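Local coordinates for nitrogenase molybdenum-iron protein beta chain (Clostridium pasteurianum, PDB 4WES) that forms part of the molybdenum-iron component of nitrogenase, which reduces dinitrogen to ammonium with electrons from ferredoxin and energy from ATP hydrolysis, at residues Tyr51-Leu56 / Ala64-Ser69; Ser69-Gly74 / Thr105-Thr110; Gly144-Gly149 / Pro176-Pro181; Asn90-Ser93 / Ile99-Val102. One frame throughout, in Å; residues are numbered along the deposited sequence. Where two conformers were deposited one is given.

How the contacts relate
Contacts 1, 2 and 4 are buried and belong to one parallel sheet with its helices, whereas contact 3 is only partly buried and lies close to the centre of the chain. Contacts 1 and 2 share S69 and both border the Fe(8)-S(7) cluster, yet contact 1 depends on a charged side chain, a peptide and water, and contact 2 on hydrocarbon beside a capped helix. Contact 4 lies away from the annotated sites and is wholly apolar; it touches contact 1 where I91 packs on S67. Contact 3 joins two loop-to-helix regions through an aromatic pair, with both histidine nitrogens bonded to other parts of the same chain.

Contact 1 (Tyr51-Leu56 / Ala64-Ser69); sequences YHRTVL and AMASTS. With CLF (Fe(8)-S(7) cluster), chain H.
In the beta-alpha-beta unit of strand 38-43, helix 46-60 and strand 67-68, R53 of the helix reaches across to A64 and A66, which lead into the second strand. A hydrogen bond runs from R53 NE to A64 O over 2.8 Å and is nearly straight at 169°. The oxygen lies in the guanidinium plane, and the donor in turn lies in the carbonyl plane, with a C=O...N angle of 149°. A bend at chi3 (66°) turns the otherwise extended arginine so that NE faces this oxygen. Its aliphatic part runs alongside A66, with R53 CG 3.9 Å from A66 CB. Three residues further along the helix, L56 CB meets A64 CB at 3.7 Å.

A water ties the pair together a second time, accepting from R53 NH2 at 3.0 Å and from A64 N at 3.0 Å. The preceding residues of the helix face the Fe(8)-S(7) cluster: H52 NE2 stands 3.4 Å from sulfur S4B, and Y51 CE2 approaches sulfur S4A at 3.5 Å. Y82 of the alpha chain meets both of these rings. The A64 backbone is thus held at its carbonyl directly and at its N-H through water, both by one buried arginine, whose positive charge probably polarises the carbonyl and strengthens the bond.

Contact 2 (Ser69-Gly74 / Thr105-Thr110); sequences SSFTEG and TCLSET. With CLF (Fe(8)-S(7) cluster), chain H.
F71 lies against L107 and S108 on the first turn of helix 106-111. The closest approach is between F71 CD2 and L107 CD2, at 3.4 Å, and the two side chains run past one another, pointing opposite ways. L107 CD2 also nears F71 CB and CG, so one methyl spans the root of the ring. At the far end F71 CZ meets S108 CB at 3.9 Å. Both neighbours sit oblique to the ring. With CG trans to the backbone N (chi1 -180°), L107 extends toward the phenylalanine.

The next shell fixes the helix start. T105 is the N-cap: its OG1 accepts from L107 N at 3.1 Å. In return T105 N donates to S108 OG over 3.1 Å, in a straight line, which completes a capping box. S108, which is modelled in two conformers, also bonds through OG to H43 O in the conformer that completes the box. Within the helix, C106 O accepts from T110 N at 2.9 Å and from T110 OG1 at 2.7 Å, one donor on each side of the carbonyl plane.

The same helix start carries C106, whose SG binds iron FE6 of the Fe(8)-S(7) cluster at 2.4 Å; S141 is a further ligand of the cluster. F71 itself is placed by an edge-to-face stack with H43 and a backbone bond to G44. Hydrocarbon thus packs one flank of the helix while the capping bonds satisfy amides at its start, an arrangement consistent with a fixed position for the thiolate ligand.

Contact 3 (Gly144-Gly149 / Pro176-Pro181); sequences GSHVTG and PGFVGP
The imidazole of H146 turns an edge toward the face of F178, an offset edge-to-face pair with planes at 70° and centroids 5.2 Å apart. The pair joins the first turn of helix 146-161 to the loop between strand 172-175 and helix 181-193, in which F178 is the centre of an inverse gamma turn. H146 CD2 makes the approach, 3.5 Å from F178 CE2, which lies at the histidine edge and near its plane. One face of the imidazole carries V147 CG2, in one of the two conformers modelled for that valine. The F178 ring also forms edge-to-face pairs with Y30 and F411, which makes it part of an aromatic cluster.

The turn is closed by a weak bond from V179 N to G177 O. F178 CG is trans to the backbone N (chi1 -176°), which carries the ring out from the turn to the histidine. H146 is held by both nitrogens: ND1 accepts from T22 N, and NE2 bonds to D320 OD2. These bonds fix the rotation of the imidazole and thereby which edge meets F178.

S145 and T148, on either side of H146 in the sequence, form a capping box at the start of the helix. S145 OG accepts from V147 N at 3.0 Å, while S145 N donates to T148 OG1 over 2.9 Å at 167°.

Contact 4 (Asn90-Ser93 / Ile99-Val102); sequences NIFS and IIAV
I100 sends its CD1 methyl over one face of the F92 ring in a CH-pi contact. The carbon stands 3.9 Å from the ring centroid, 26° off the normal, so it is displaced toward the rim. F92 CZ and CE2 are the nearest ring atoms, with CZ 3.6 Å from I100 CD1. I100 CG1 comes to 3.8 Å from F92 CZ but lies beyond the rim, so that of these two carbons only CD1 sits over the face.

Aliphatic packing completes the contact. I91 and I100 reach toward each other tip to tip, I91 CG2 lying 3.6 Å from I100 CD1. The CG2 branch of I91 is trans to the backbone N, which directs it at the strand. A single methyl of I100 therefore meets both an alkyl group and an aromatic face.

These residues pack helix 81-95 on strand 99-104 of the parallel sheet. The helix belongs to the connection from strand 67-68 to strand 99-104, a crossover past strand 38-43, and I91 also touches L39 and H41 of that intervening strand.

Hydrogen bonds lie around this apolar contact. I100 pairs through its backbone with L133 and I135 of the neighbouring strand 133-136. On the helix, N90 OD1 bonds to T17 OG1 of the alpha chain, and N90 ND2 to P45 O of the same alpha chain.

Contact 1 (Tyr51-Leu56 / Ala64-Ser69)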
loop_
_atom_site.group_PDB
_atom_site.type_symbol
_atom_site.label_atom_id
_atom_site.label_comp_id
_atom_site.label_asym_id
_atom_site.label_seq_id
_atom_site.Cartn_x
_atom_site.Cartn_y
_atom_site.Cartn_z
ATOM N N TYR B 51 4.642 10.405 28.478
ATOM C CA TYR B 51 3.645 9.902 27.549
ATOM C C TYR B 51 3.602 10.684 26.252
ATOM O O TYR B 51 3.425 10.142 25.158
ATOM C CB TYR B 51 2.261 9.908 28.195
ATOM C CG TYR B 51 1.928 8.805 29.158
ATOM C CD1 TYR B 51 2.508 7.539 29.100
ATOM C CD2 TYR B 51 0.885 8.981 30.066
ATOM C CE1 TYR B 51 2.090 6.497 29.921
ATOM C CE2 TYR B 51 0.456 7.946 30.894
ATOM C CZ TYR B 51 1.042 6.715 30.808
ATOM O OH TYR B 51 0.588 5.719 31.651
ATOM N N HIS B 52 3.731 12.006 26.361
ATOM C CA HIS B 52 3.572 12.898 25.180
ATOM C C HIS B 52 4.778 12.806 24.265
ATOM O O HIS B 52 4.638 12.726 23.037
ATOM C CB HIS B 52 3.265 14.327 25.665
ATOM C CG HIS B 52 2.032 14.360 26.522
ATOM N ND1 HIS B 52 1.725 15.444 27.303
ATOM C CD2 HIS B 52 1.120 13.396 26.789
ATOM C CE1 HIS B 52 0.653 15.149 28.007
ATOM N NE2 HIS B 52 0.267 13.912 27.721
ATOM N N ARG B 53 5.971 12.799 24.842
ATOM C CA ARG B 53 7.171 12.512 24.057
ATOM C C ARG B 53 7.068 11.175 23.365
ATOM O O ARG B 53 7.463 10.990 22.218
ATOM C CB ARG B 53 8.411 12.502 24.974
ATOM C CG ARG B 53 8.775 13.887 25.521
ATOM C CD ARG B 53 9.937 13.778 26.491
ATOM N NE ARG B 53 11.134 13.351 25.763
ATOM C CZ ARG B 53 12.150 12.681 26.272
ATOM N NH1 ARG B 53 12.219 12.408 27.555
ATOM N NH2 ARG B 53 13.121 12.283 25.459
ATOM N N THR B 54 6.551 10.177 24.098
ATOM C CA THR B 54 6.468 8.816 23.587
ATOM C C THR B 54 5.606 8.701 22.369
ATOM O O THR B 54 5.967 8.006 21.397
ATOM C CB THR B 54 6.008 7.861 24.717
ATOM O OG1 THR B 54 7.058 7.782 25.697
ATOM C CG2 THR B 54 5.688 6.480 24.218
ATOM N N VAL B 55 4.419 9.317 22.387
ATOM C CA VAL B 55 3.522 9.152 21.239
ATOM C C VAL B 55 4.167 9.768 19.988
ATOM O O VAL B 55 4.022 9.252 18.889
ATOM C CB VAL B 55 2.101 9.668 21.516
ATOM C CG1 VAL B 55 2.065 11.169 21.648
ATOM C CG2 VAL B 55 1.136 9.198 20.441
ATOM N N LEU B 56 4.857 10.901 20.150
ATOM C CA LEU B 56 5.548 11.499 19.014
ATOM C C LEU B 56 6.623 10.566 18.453
ATOM O O LEU B 56 6.734 10.448 17.221
ATOM C CB LEU B 56 6.126 12.844 19.419
ATOM C CG LEU B 56 5.093 13.945 19.722
ATOM C CD1 LEU B 56 5.778 15.177 20.291
ATOM C CD2 LEU B 56 4.288 14.322 18.476
ATOM N N ALA B 64 12.000 12.812 20.263
ATOM C CA ALA B 64 11.092 13.936 20.566
ATOM C C ALA B 64 11.430 14.416 21.955
ATOM O O ALA B 64 11.016 13.795 22.951
ATOM C CB ALA B 64 9.627 13.530 20.450
ATOM N N MET B 65 12.205 15.494 22.042
ATOM C CA MET B 65 12.753 15.986 23.296
ATOM C C MET B 65 11.790 16.920 23.999
ATOM O O MET B 65 11.167 17.770 23.338
ATOM C CB MET B 65 14.026 16.773 22.994
ATOM C CG MET B 65 15.234 15.876 22.810
ATOM S SD MET B 65 15.635 15.110 24.387
ATOM C CE MET B 65 16.291 13.557 23.859
ATOM N N ALA B 66 11.699 16.798 25.321
ATOM C CA ALA B 66 11.000 17.781 26.160
ATOM C C ALA B 66 11.474 17.582 27.594
ATOM O O ALA B 66 11.786 16.464 28.007
ATOM C CB ALA B 66 9.485 17.655 26.101
ATOM N N SER B 67 11.496 18.687 28.341
ATOM C CA SER B 67 11.759 18.689 29.769
ATOM C C SER B 67 10.431 18.780 30.537
ATOM O O SER B 67 9.371 19.047 29.966
ATOM C CB SER B 67 12.653 19.869 30.117
ATOM O OG SER B 67 12.156 21.069 29.586
ATOM N N THR B 68 10.518 18.570 31.853
ATOM C CA THR B 68 9.338 18.637 32.705
ATOM C C THR B 68 9.698 19.220 34.079
ATOM O O THR B 68 10.842 19.151 34.539
ATOM C CB THR B 68 8.658 17.230 32.887
ATOM O OG1 THR B 68 7.656 17.301 33.912
ATOM C CG2 THR B 68 9.644 16.147 33.262
ATOM N N SER B 69 8.687 19.840 34.680
ATOM C CA SER B 69 8.811 20.338 36.034
ATOM C C SER B 69 8.835 19.245 37.092
ATOM O O SER B 69 9.175 19.514 38.252
ATOM C CB SER B 69 7.706 21.340 36.325
ATOM O OG SER B 69 7.873 22.521 35.568
HETATM FE FE1 CLF H . -1.025 13.025 35.795
HETATM FE FE2 CLF H . 0.068 12.870 33.555
HETATM FE FE3 CLF H . 0.194 10.610 35.140
HETATM FE FE4 CLF H . -2.111 11.461 33.993
HETATM S S1 CLF H . -2.187 13.845 33.881
HETATM S S2A CLF H . 1.258 12.640 35.502
HETATM S S4A CLF H . -0.267 10.681 32.906
HETATM S S3A CLF H . -1.856 10.887 36.220
HETATM FE FE5 CLF H . -3.823 12.439 31.163
HETATM FE FE6 CLF H . -4.211 15.966 31.863
HETATM FE FE7 CLF H . -3.159 14.651 29.689
HETATM FE FE8 CLF H . -1.429 14.512 31.744
HETATM S S2B CLF H . -5.134 14.176 30.767
HETATM S S3B CLF H . -2.204 16.437 30.814
HETATM S S4B CLF H . -1.798 12.850 30.172
HETATM O O HOH W 1 12.930 11.291 22.614
HETATM O O HOH W 2 10.429 10.393 22.833
#

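Contact 2 (Ser69-Gly74 / Thr105-Thr110)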
loop_
_atom_site.group_PDB
_atom_site.type_symbol
_atom_site.label_atom_id
_atom_site.label_comp_id
_atom_site.label_asym_id
_atom_site.label_seq_id
_atom_site.Cartn_x
_atom_site.Cartn_y
_atom_site.Cartn_z
ATOM N N SER B 69 8.687 19.840 34.680
ATOM C CA SER B 69 8.811 20.338 36.034
ATOM C C SER B 69 8.835 19.245 37.092
ATOM O O SER B 69 9.175 19.514 38.252
ATOM C CB SER B 69 7.706 21.340 36.325
ATOM O OG SER B 69 7.873 22.521 35.568
ATOM N N SER B 70 8.425 18.023 36.729
ATOM C CA SER B 70 8.434 16.904 37.666
ATOM C C SER B 70 7.766 17.237 39.016
ATOM O O SER B 70 8.364 17.135 40.089
ATOM C CB SER B 70 9.830 16.324 37.884
ATOM O OG SER B 70 10.304 15.671 36.705
ATOM N N PHE B 71 6.489 17.636 38.963
ATOM C CA PHE B 71 5.747 17.899 40.200
ATOM C C PHE B 71 5.786 16.694 41.133
ATOM O O PHE B 71 5.655 15.534 40.708
ATOM C CB PHE B 71 4.277 18.212 39.927
ATOM C CG PHE B 71 3.966 19.643 39.500
ATOM C CD1 PHE B 71 4.774 20.381 38.659
ATOM C CD2 PHE B 71 2.825 20.228 39.929
ATOM C CE1 PHE B 71 4.432 21.638 38.258
ATOM C CE2 PHE B 71 2.469 21.491 39.521
ATOM C CZ PHE B 71 3.270 22.182 38.664
ATOM N N THR B 72 5.843 16.995 42.429
ATOM C CA THR B 72 5.669 16.052 43.510
ATOM C C THR B 72 4.423 16.449 44.289
ATOM O O THR B 72 3.790 17.454 43.993
ATOM C CB THR B 72 6.864 16.114 44.475
ATOM O OG1 THR B 72 6.894 17.441 45.019
ATOM C CG2 THR B 72 8.183 15.789 43.759
ATOM N N GLU B 73 4.114 15.689 45.330
ATOM C CA GLU B 73 2.977 16.036 46.163
ATOM C C GLU B 73 3.149 17.415 46.819
ATOM O O GLU B 73 2.201 18.148 47.013
ATOM C CB GLU B 73 2.752 14.950 47.198
ATOM C CG GLU B 73 1.476 15.111 47.991
ATOM C CD GLU B 73 1.016 13.825 48.668
ATOM O OE1 GLU B 73 1.479 12.713 48.350
ATOM O OE2 GLU B 73 0.144 13.923 49.535
ATOM N N GLY B 74 4.378 17.798 47.098
ATOM C CA GLY B 74 4.615 19.156 47.589
ATOM C C GLY B 74 4.102 20.259 46.685
ATOM O O GLY B 74 3.591 21.296 47.149
ATOM N N THR B 105 -0.362 21.246 32.277
ATOM C CA THR B 105 -1.131 20.014 32.335
ATOM C C THR B 105 -2.387 20.211 33.145
ATOM O O THR B 105 -2.564 21.241 33.769
ATOM C CB THR B 105 -0.332 18.836 32.937
ATOM O OG1 THR B 105 -0.212 18.989 34.350
ATOM C CG2 THR B 105 1.059 18.687 32.306
ATOM N N CYS B 106 -3.250 19.188 33.184
ATOM C CA CYS B 106 -4.398 19.296 34.077
ATOM C C CYS B 106 -3.998 19.548 35.529
ATOM O O CYS B 106 -4.766 20.171 36.259
ATOM C CB CYS B 106 -5.228 18.025 34.015
ATOM S SG CYS B 106 -4.313 16.463 34.175
ATOM N N LEU B 107 -2.820 19.083 35.955
ATOM C CA LEU B 107 -2.401 19.284 37.341
ATOM C C LEU B 107 -2.124 20.760 37.609
ATOM O O LEU B 107 -2.686 21.352 38.545
ATOM C CB LEU B 107 -1.137 18.490 37.620
ATOM C CG LEU B 107 -0.577 18.597 39.028
ATOM C CD1 LEU B 107 -1.620 18.345 40.117
ATOM C CD2 LEU B 107 0.619 17.692 39.213
ATOM N N SER B 108 -1.245 21.369 36.809
ATOM C CA SER B 108 -0.912 22.760 37.073
ATOM C C SER B 108 -2.104 23.685 36.817
ATOM O O SER B 108 -2.223 24.718 37.490
ATOM C CB SER B 108 0.335 23.155 36.297
ATOM O OG SER B 108 0.278 22.729 34.942
ATOM N N GLU B 109 -2.976 23.349 35.876
ATOM C CA GLU B 109 -4.159 24.142 35.626
ATOM C C GLU B 109 -5.171 24.003 36.787
ATOM O O GLU B 109 -5.776 24.996 37.215
ATOM C CB GLU B 109 -4.772 23.774 34.289
ATOM C CG GLU B 109 -3.882 24.170 33.097
ATOM C CD GLU B 109 -3.720 25.672 32.938
ATOM O OE1 GLU B 109 -4.660 26.400 33.271
ATOM O OE2 GLU B 109 -2.639 26.112 32.525
ATOM N N THR B 110 -5.347 22.792 37.316
ATOM C CA THR B 110 -6.252 22.599 38.460
ATOM C C THR B 110 -5.734 23.423 39.660
ATOM O O THR B 110 -6.517 24.023 40.401
ATOM C CB THR B 110 -6.409 21.115 38.821
ATOM O OG1 THR B 110 -7.042 20.438 37.739
ATOM C CG2 THR B 110 -7.241 20.954 40.067
HETATM FE FE1 CLF H . -1.025 13.025 35.795
HETATM FE FE2 CLF H . 0.068 12.870 33.555
HETATM FE FE3 CLF H . 0.194 10.610 35.140
HETATM FE FE4 CLF H . -2.111 11.461 33.993
HETATM S S1 CLF H . -2.187 13.845 33.881
HETATM S S2A CLF H . 1.258 12.640 35.502
HETATM S S4A CLF H . -0.267 10.681 32.906
HETATM S S3A CLF H . -1.856 10.887 36.220
HETATM FE FE5 CLF H . -3.823 12.439 31.163
HETATM FE FE6 CLF H . -4.211 15.966 31.863
HETATM FE FE7 CLF H . -3.159 14.651 29.689
HETATM FE FE8 CLF H . -1.429 14.512 31.744
HETATM S S2B CLF H . -5.134 14.176 30.767
HETATM S S3B CLF H . -2.204 16.437 30.814
HETATM S S4B CLF H . -1.798 12.850 30.172
#

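Contact 3 (Gly144-Gly149 / Pro176-Pro181)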
loop_
_atom_site.group_PDB
_atom_site.type_symbol
_atom_site.label_atom_id
_atom_site.label_comp_id
_atom_site.label_asym_id
_atom_site.label_seq_id
_atom_site.Cartn_x
_atom_site.Cartn_y
_atom_site.Cartn_z
ATOM N N GLY B 144 -11.039 20.656 25.393
ATOM C CA GLY B 144 -10.637 20.416 24.006
ATOM C C GLY B 144 -9.863 19.143 23.833
ATOM O O GLY B 144 -10.197 18.116 24.437
ATOM N N SER B 145 -8.856 19.194 22.973
ATOM C CA SER B 145 -8.036 18.060 22.614
ATOM C C SER B 145 -6.628 18.544 22.312
ATOM O O SER B 145 -6.289 19.710 22.455
ATOM C CB SER B 145 -8.586 17.344 21.390
ATOM O OG SER B 145 -8.380 18.168 20.231
ATOM N N HIS B 146 -5.801 17.607 21.842
ATOM C CA HIS B 146 -4.466 17.937 21.359
ATOM C C HIS B 146 -4.508 19.014 20.278
ATOM O O HIS B 146 -3.544 19.801 20.152
ATOM C CB HIS B 146 -3.780 16.661 20.850
ATOM C CG HIS B 146 -4.492 16.010 19.725
ATOM N ND1 HIS B 146 -5.667 15.306 19.886
ATOM C CD2 HIS B 146 -4.208 15.998 18.401
ATOM C CE1 HIS B 146 -6.069 14.903 18.699
ATOM N NE2 HIS B 146 -5.195 15.293 17.786
ATOM N N VAL B 147 -5.576 19.107 19.489
ATOM C CA VAL B 147 -5.683 20.165 18.491
ATOM C C VAL B 147 -5.715 21.528 19.189
ATOM O O VAL B 147 -5.054 22.496 18.770
ATOM C CB VAL B 147 -6.931 19.957 17.632
ATOM C CG1 VAL B 147 -7.175 21.148 16.712
ATOM C CG2 VAL B 147 -6.801 18.630 16.832
ATOM N N THR B 148 -6.496 21.625 20.254
ATOM C CA THR B 148 -6.593 22.855 21.035
ATOM C C THR B 148 -5.254 23.202 21.644
ATOM O O THR B 148 -4.887 24.385 21.750
ATOM C CB THR B 148 -7.640 22.665 22.137
ATOM O OG1 THR B 148 -8.700 21.816 21.697
ATOM C CG2 THR B 148 -8.184 23.994 22.597
ATOM N N GLY B 149 -4.490 22.205 22.073
ATOM C CA GLY B 149 -3.169 22.429 22.619
ATOM C C GLY B 149 -2.214 23.047 21.607
ATOM O O GLY B 149 -1.458 23.989 21.924
ATOM N N PRO B 176 0.032 26.399 9.449
ATOM C CA PRO B 176 -0.385 25.258 8.646
ATOM C C PRO B 176 -1.357 24.307 9.348
ATOM O O PRO B 176 -1.772 23.319 8.758
ATOM C CB PRO B 176 0.932 24.567 8.345
ATOM C CG PRO B 176 1.734 24.807 9.580
ATOM C CD PRO B 176 1.411 26.244 9.946
ATOM N N GLY B 177 -1.637 24.561 10.616
ATOM C CA GLY B 177 -2.450 23.695 11.409
ATOM C C GLY B 177 -1.708 22.464 11.919
ATOM O O GLY B 177 -0.490 22.336 11.794
ATOM N N PHE B 178 -2.482 21.560 12.537
ATOM C CA PHE B 178 -1.934 20.339 13.115
ATOM C C PHE B 178 -1.818 19.300 12.015
ATOM O O PHE B 178 -2.607 18.359 11.913
ATOM C CB PHE B 178 -2.771 19.889 14.311
ATOM C CG PHE B 178 -2.208 18.693 15.005
ATOM C CD1 PHE B 178 -1.043 18.771 15.703
ATOM C CD2 PHE B 178 -2.826 17.418 14.907
ATOM C CE1 PHE B 178 -0.493 17.628 16.341
ATOM C CE2 PHE B 178 -2.272 16.331 15.531
ATOM C CZ PHE B 178 -1.106 16.448 16.244
ATOM N N VAL B 179 -0.814 19.498 11.176
ATOM C CA VAL B 179 -0.506 18.663 10.047
ATOM C C VAL B 179 0.913 18.182 10.209
ATOM O O VAL B 179 1.679 18.760 10.979
ATOM C CB VAL B 179 -0.727 19.355 8.685
ATOM C CG1 VAL B 179 -2.179 19.811 8.554
ATOM C CG2 VAL B 179 0.204 20.540 8.503
ATOM N N GLY B 180 1.300 17.160 9.468
ATOM C CA GLY B 180 2.626 16.598 9.606
ATOM C C GLY B 180 3.701 17.380 8.885
ATOM O O GLY B 180 3.414 18.229 8.034
ATOM N N PRO B 181 4.958 17.070 9.170
ATOM C CA PRO B 181 6.079 17.746 8.498
ATOM C C PRO B 181 6.029 17.601 6.990
ATOM O O PRO B 181 6.446 18.527 6.287
ATOM C CB PRO B 181 7.315 17.115 9.147
ATOM C CG PRO B 181 6.840 15.817 9.734
ATOM C CD PRO B 181 5.422 16.065 10.144
#

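Contact 4 (Asn90-Ser93 / Ile99-Val102)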
loop_
_atom_site.group_PDB
_atom_site.type_symbol
_atom_site.label_atom_id
_atom_site.label_comp_id
_atom_site.label_asym_id
_atom_site.label_seq_id
_atom_site.Cartn_x
_atom_site.Cartn_y
_atom_site.Cartn_z
ATOM N N ASN B 90 18.552 24.170 35.114
ATOM C CA ASN B 90 19.137 22.938 34.567
ATOM C C ASN B 90 19.040 22.866 33.055
ATOM O O ASN B 90 19.990 22.374 32.398
ATOM C CB ASN B 90 18.510 21.718 35.215
ATOM C CG ASN B 90 18.981 21.553 36.638
ATOM O OD1 ASN B 90 20.182 21.392 36.880
ATOM N ND2 ASN B 90 18.051 21.577 37.606
ATOM N N ILE B 91 17.950 23.368 32.487
ATOM C CA ILE B 91 17.774 23.306 31.051
ATOM C C ILE B 91 18.826 24.153 30.348
ATOM O O ILE B 91 19.495 23.704 29.409
ATOM C CB ILE B 91 16.378 23.759 30.665
ATOM C CG1 ILE B 91 15.354 22.734 31.129
ATOM C CG2 ILE B 91 16.292 23.952 29.175
ATOM C CD1 ILE B 91 13.938 23.265 31.243
ATOM N N PHE B 92 18.969 25.411 30.751
ATOM C CA PHE B 92 19.920 26.252 30.020
ATOM C C PHE B 92 21.356 25.770 30.217
ATOM O O PHE B 92 22.136 25.765 29.269
ATOM C CB PHE B 92 19.788 27.731 30.391
ATOM C CG PHE B 92 18.580 28.393 29.785
ATOM C CD1 PHE B 92 18.431 28.426 28.421
ATOM C CD2 PHE B 92 17.611 29.009 30.548
ATOM C CE1 PHE B 92 17.352 29.039 27.829
ATOM C CE2 PHE B 92 16.528 29.629 29.962
ATOM C CZ PHE B 92 16.387 29.648 28.602
ATOM N N SER B 93 21.701 25.312 31.428
ATOM C CA SER B 93 23.080 24.853 31.697
ATOM C C SER B 93 23.422 23.566 30.971
ATOM O O SER B 93 24.501 23.462 30.376
ATOM C CB SER B 93 23.305 24.691 33.209
ATOM O OG SER B 93 22.465 23.667 33.795
ATOM N N ILE B 99 15.279 28.874 23.205
ATOM C CA ILE B 99 13.959 29.205 23.708
ATOM C C ILE B 99 13.374 27.978 24.390
ATOM O O ILE B 99 13.469 26.872 23.875
ATOM C CB ILE B 99 13.050 29.754 22.584
ATOM C CG1 ILE B 99 11.679 30.130 23.121
ATOM C CG2 ILE B 99 12.953 28.808 21.393
ATOM C CD1 ILE B 99 10.843 30.932 22.137
ATOM N N ILE B 100 12.800 28.202 25.573
ATOM C CA ILE B 100 12.014 27.194 26.277
ATOM C C ILE B 100 10.548 27.542 26.057
ATOM O O ILE B 100 10.133 28.651 26.357
ATOM C CB ILE B 100 12.354 27.163 27.777
ATOM C CG1 ILE B 100 13.837 26.843 28.002
ATOM C CG2 ILE B 100 11.455 26.166 28.493
ATOM C CD1 ILE B 100 14.261 26.921 29.444
ATOM N N ALA B 101 9.773 26.587 25.522
ATOM C CA ALA B 101 8.362 26.831 25.278
ATOM C C ALA B 101 7.556 25.971 26.250
ATOM O O ALA B 101 7.450 24.765 26.098
ATOM C CB ALA B 101 7.988 26.495 23.858
ATOM N N VAL B 102 7.017 26.631 27.265
ATOM C CA VAL B 102 6.311 25.963 28.363
ATOM C C VAL B 102 4.836 25.760 28.018
ATOM O O VAL B 102 4.165 26.678 27.536
ATOM C CB VAL B 102 6.403 26.833 29.639
ATOM C CG1 VAL B 102 5.659 26.146 30.780
ATOM C CG2 VAL B 102 7.863 27.068 30.013
#